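Local structure of protein induced by osmotic stress (Scheffersomyces stipitis, 5YWN) at residues 197-200 / 204-207; 218-223 / 327-332. The protein probably reduces ketones, haloketones among them, to chiral alcohols with NADPH, as an extended short-chain dehydrogenase/reductase of the dihydroflavonol-4-reductase subfamily. The protein carries 1 engineered substitution. All coordinates share one frame; numbering follows the deposited sequence.

Contact 1: 197-200 / 204-207; sequences GPQA and EVKG
Gln199 and Val205 bring the backbones of 197-200 and 204-207 closest, with 6.6 Å between their CA atoms. From Gly197 to Gln199 the chain is extended, and it turns helical at Ala200; Gly197, at a phi of 126°, takes a conformation suited to glycine. Residues 204-207 form a turn with helical backbone angles, closed by a weak hydrogen bond of 3.4 Å from Gly207 N to Glu204 O. No hydrogen bond joins the two segments. The contact rests on the aliphatic part of Gln199: its CG lies 3.9 Å from Val205 CG2, the methyl that stands anti to the carbonyl carbon of its own residue. The Gln199 chain bends at chi2 (-81°), which swings the amide away from this methyl and leaves OE1 no nearer than 4.5 Å to Glu204 O. Glu204 starts out toward 197-200, but its carboxylate turns off to Asn41 and Gln16, one oxygen hydrogen-bonded to each. On the other segment, Gly197 O accepts a hydrogen bond from the hydroxyl of the NADP-binding Tyr13, and the Gln199 side chain also touches Tyr13. The pair meets where the loop after strand 194-196 turns back on itself, beside the cofactor site of this Rossmann-fold reductase.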
loop_
_atom_site.group_PDB
_atom_site.type_symbol
_atom_site.label_atom_id
_atom_site.label_comp_id
_atom_site.label_asym_id
_atom_site.label_seq_id
_atom_site.Cartn_x
_atom_site.Cartn_y
_atom_site.Cartn_z
ATOM N N GLY A 197 0.068 -9.601 5.581
ATOM C CA GLY A 197 1.167 -10.407 5.174
ATOM C C GLY A 197 2.518 -10.119 5.804
ATOM O O GLY A 197 2.708 -9.142 6.439
ATOM N N PRO A 198 3.463 -11.026 5.638
ATOM C CA PRO A 198 4.773 -10.873 6.260
ATOM C C PRO A 198 5.558 -9.694 5.743
ATOM O O PRO A 198 5.318 -9.302 4.664
ATOM C CB PRO A 198 5.483 -12.156 5.875
ATOM C CG PRO A 198 4.873 -12.554 4.603
ATOM C CD PRO A 198 3.454 -12.156 4.705
ATOM N N GLN A 199 6.429 -9.129 6.560
ATOM C CA GLN A 199 7.344 -8.081 6.160
ATOM C C GLN A 199 8.425 -8.626 5.254
ATOM O O GLN A 199 8.773 -9.744 5.378
ATOM C CB GLN A 199 8.034 -7.468 7.354
ATOM C CG GLN A 199 7.175 -7.168 8.533
ATOM C CD GLN A 199 6.421 -5.882 8.408
ATOM O OE1 GLN A 199 6.985 -4.852 8.210
ATOM N NE2 GLN A 199 5.146 -5.953 8.559
ATOM N N ALA A 200 8.981 -7.797 4.389
ATOM C CA ALA A 200 10.002 -8.239 3.470
ATOM C C ALA A 200 11.267 -8.810 4.163
ATOM O O ALA A 200 11.826 -9.751 3.724
ATOM C CB ALA A 200 10.360 -7.139 2.499
ATOM N N GLU A 204 13.164 -6.126 10.071
ATOM C CA GLU A 204 12.283 -5.028 10.156
ATOM C C GLU A 204 11.053 -5.315 10.977
ATOM O O GLU A 204 10.288 -4.454 11.229
ATOM C CB GLU A 204 11.922 -4.529 8.756
ATOM C CG GLU A 204 13.094 -3.926 7.968
ATOM C CD GLU A 204 13.500 -2.539 8.436
ATOM O OE1 GLU A 204 14.510 -2.413 9.114
ATOM O OE2 GLU A 204 12.794 -1.578 8.162
ATOM N N VAL A 205 10.891 -6.529 11.405
ATOM C CA VAL A 205 9.728 -6.897 12.158
ATOM C C VAL A 205 9.586 -6.149 13.492
ATOM O O VAL A 205 8.536 -5.636 13.786
ATOM C CB VAL A 205 9.712 -8.421 12.367
ATOM C CG1 VAL A 205 8.689 -8.845 13.378
ATOM C CG2 VAL A 205 9.486 -9.118 11.056
ATOM N N LYS A 206 10.635 -6.107 14.277
ATOM C CA LYS A 206 10.545 -5.442 15.533
ATOM C C LYS A 206 10.266 -3.907 15.470
ATOM O O LYS A 206 9.675 -3.350 16.369
ATOM C CB LYS A 206 11.736 -5.806 16.415
ATOM C CG LYS A 206 11.605 -7.130 17.142
ATOM C CD LYS A 206 10.169 -7.389 17.595
ATOM C CE LYS A 206 9.925 -8.738 18.272
ATOM N NZ LYS A 206 11.122 -9.406 18.853
ATOM N N GLY A 207 10.700 -3.245 14.422
ATOM C CA GLY A 207 10.664 -1.804 14.416
ATOM C C GLY A 207 9.440 -0.883 14.440
ATOM O O GLY A 207 9.406 0.007 15.252
#

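Contact 2: 218-223 / 327-332; sequences SVLKLN and KQVLKV
The last turns of the C-terminal helix 318-332 meet a short 3-10 turn, 218-221, that follows helix 211-217, and the meeting is made through Leu220, Val329 and Leu330. It is a small, wholly apolar contact near the protein surface, and the backbones stay well apart, with 9.3 Å between the CA atoms of Leu220 and Val329. One methyl does all the touching from the 3-10 side: Leu220 CD1 lies 3.9 Å from Val329 CG1 and 4.1 Å from Leu330 CD2, so that it meets two neighbouring residues of the helix. The side chains of Leu220 and Val329 run past each other in opposite directions. Val329 presents the methyl that is anti to its backbone N (chi1 170°). Leu330 joins from the flank through the end of its side chain, and also packs on Phe279. Within this extended short-chain dehydrogenase/reductase fold the contact links the region following the cofactor-binding residues Asn210 and Ser212 to the end of the chain, some 100 residues later. The 3-10 turn is held by backbone hydrogen bonds from Lys221 N to Ser218 O (2.9 Å) and from Leu222 N to Val219 O (3.2 Å), while Lys221 NZ forms a salt bridge with Glu214. Leu282 adds a further apolar neighbour to Leu220.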
loop_
_atom_site.group_PDB
_atom_site.type_symbol
_atom_site.label_atom_id
_atom_site.label_comp_id
_atom_site.label_asym_id
_atom_site.label_seq_id
_atom_site.Cartn_x
_atom_site.Cartn_y
_atom_site.Cartn_z
ATOM N N SER A 218 -1.680 -8.146 16.063
ATOM C CA SER A 218 -2.180 -7.796 17.346
ATOM C C SER A 218 -2.948 -8.942 18.044
ATOM O O SER A 218 -3.091 -8.927 19.211
ATOM C CB SER A 218 -3.059 -6.567 17.244
ATOM O OG SER A 218 -4.216 -6.839 16.534
ATOM N N VAL A 219 -3.385 -9.926 17.295
ATOM C CA VAL A 219 -4.128 -11.010 17.866
ATOM C C VAL A 219 -3.303 -11.734 18.910
ATOM O O VAL A 219 -3.818 -12.267 19.783
ATOM C CB VAL A 219 -4.680 -12.025 16.858
ATOM C CG1 VAL A 219 -5.367 -11.365 15.734
ATOM C CG2 VAL A 219 -3.618 -12.951 16.352
ATOM N N LEU A 220 -2.009 -11.724 18.736
ATOM C CA LEU A 220 -1.056 -12.316 19.624
ATOM C C LEU A 220 -1.053 -11.643 20.996
ATOM O O LEU A 220 -0.662 -12.208 21.937
ATOM C CB LEU A 220 0.325 -12.313 19.002
ATOM C CG LEU A 220 0.483 -13.076 17.697
ATOM C CD1 LEU A 220 1.927 -13.241 17.293
ATOM C CD2 LEU A 220 -0.174 -14.418 17.806
ATOM N N LYS A 221 -1.520 -10.423 21.062
ATOM C CA LYS A 221 -1.634 -9.717 22.300
ATOM C C LYS A 221 -2.941 -9.902 23.063
ATOM O O LYS A 221 -3.088 -9.417 24.153
ATOM C CB LYS A 221 -1.373 -8.283 22.053
ATOM C CG LYS A 221 0.009 -8.026 21.544
ATOM C CD LYS A 221 -0.029 -7.030 20.428
ATOM C CE LYS A 221 1.096 -6.052 20.506
ATOM N NZ LYS A 221 1.911 -5.871 19.300
ATOM N N LEU A 222 -3.873 -10.615 22.477
ATOM C CA LEU A 222 -5.075 -10.935 23.154
ATOM C C LEU A 222 -4.811 -11.953 24.261
ATOM O O LEU A 222 -3.845 -12.626 24.266
ATOM C CB LEU A 222 -6.120 -11.462 22.215
ATOM C CG LEU A 222 -6.601 -10.561 21.106
ATOM C CD1 LEU A 222 -7.432 -11.363 20.156
ATOM C CD2 LEU A 222 -7.392 -9.396 21.639
ATOM N N ASN A 223 -5.698 -12.021 25.196
ATOM C CA ASN A 223 -5.640 -13.035 26.212
ATOM C C ASN A 223 -6.977 -13.711 26.285
ATOM O O ASN A 223 -7.928 -13.229 25.750
ATOM C CB ASN A 223 -5.196 -12.477 27.575
ATOM C CG ASN A 223 -6.241 -11.603 28.217
ATOM O OD1 ASN A 223 -7.402 -11.952 28.292
ATOM N ND2 ASN A 223 -5.813 -10.445 28.691
ATOM N N LYS A 327 3.873 -16.510 11.499
ATOM C CA LYS A 327 5.059 -17.339 11.554
ATOM C C LYS A 327 6.258 -16.436 11.652
ATOM O O LYS A 327 7.095 -16.679 12.427
ATOM C CB LYS A 327 5.210 -18.186 10.318
ATOM C CG LYS A 327 4.577 -19.522 10.436
ATOM C CD LYS A 327 4.763 -20.437 9.237
ATOM C CE LYS A 327 3.929 -21.693 9.391
ATOM N NZ LYS A 327 3.404 -22.261 8.114
ATOM N N GLN A 328 6.276 -15.351 10.893
ATOM C CA GLN A 328 7.362 -14.425 10.980
ATOM C C GLN A 328 7.523 -13.773 12.337
ATOM O O GLN A 328 8.597 -13.670 12.812
ATOM C CB GLN A 328 7.249 -13.350 9.928
ATOM C CG GLN A 328 8.413 -12.397 9.906
ATOM C CD GLN A 328 8.383 -11.455 8.747
ATOM O OE1 GLN A 328 7.433 -10.768 8.544
ATOM N NE2 GLN A 328 9.449 -11.426 8.000
ATOM N N VAL A 329 6.447 -13.315 12.923
ATOM C CA VAL A 329 6.512 -12.679 14.199
ATOM C C VAL A 329 6.987 -13.670 15.275
ATOM O O VAL A 329 7.741 -13.332 16.109
ATOM C CB VAL A 329 5.193 -12.000 14.592
ATOM C CG1 VAL A 329 5.240 -11.550 16.049
ATOM C CG2 VAL A 329 4.904 -10.842 13.674
ATOM N N LEU A 330 6.525 -14.886 15.199
ATOM C CA LEU A 330 6.975 -15.917 16.114
ATOM C C LEU A 330 8.465 -16.211 15.948
ATOM O O LEU A 330 9.157 -16.325 16.898
ATOM C CB LEU A 330 6.154 -17.177 16.006
ATOM C CG LEU A 330 4.701 -17.068 16.363
ATOM C CD1 LEU A 330 3.975 -18.355 16.265
ATOM C CD2 LEU A 330 4.495 -16.471 17.699
ATOM N N LYS A 331 8.927 -16.292 14.732
ATOM C CA LYS A 331 10.306 -16.586 14.473
ATOM C C LYS A 331 11.220 -15.574 15.111
ATOM O O LYS A 331 12.225 -15.892 15.646
ATOM C CB LYS A 331 10.546 -16.619 12.990
ATOM C CG LYS A 331 11.957 -16.965 12.580
ATOM C CD LYS A 331 12.041 -17.300 11.115
ATOM C CE LYS A 331 13.401 -17.073 10.519
ATOM N NZ LYS A 331 13.328 -16.980 9.056
ATOM N N VAL A 332 10.824 -14.341 15.053
ATOM C CA VAL A 332 11.643 -13.278 15.550
ATOM C C VAL A 332 11.541 -13.106 17.073
ATOM O O VAL A 332 12.378 -12.533 17.683
ATOM C CB VAL A 332 11.381 -12.016 14.747
ATOM C CG1 VAL A 332 12.371 -10.960 15.127
ATOM C CG2 VAL A 332 11.582 -12.313 13.287
#

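Overall arrangement
From the N terminus, the chain first builds most of the Rossmann sheet and then, after strand 194-196, closes contact 1 as a tight local loop with three residues between its segments. Helix 211-217 follows, and 218-223 opens contact 2, whose loop spans 103 residues before helix 318-332 completes it. The two contacts therefore stand in series, neither crossing nor enclosing the other, with centres about 12 Å apart. Helix 318-332 bridges them: Gln328 OE1 accepts a probable hydrogen bond of 2.8 Å from Gln199 N, and Val205 CG2 packs 3.5 Å from Gln328 CD. One helix thereby ties the cofactor-side loop to the 3-10 turn beyond helix 211-217.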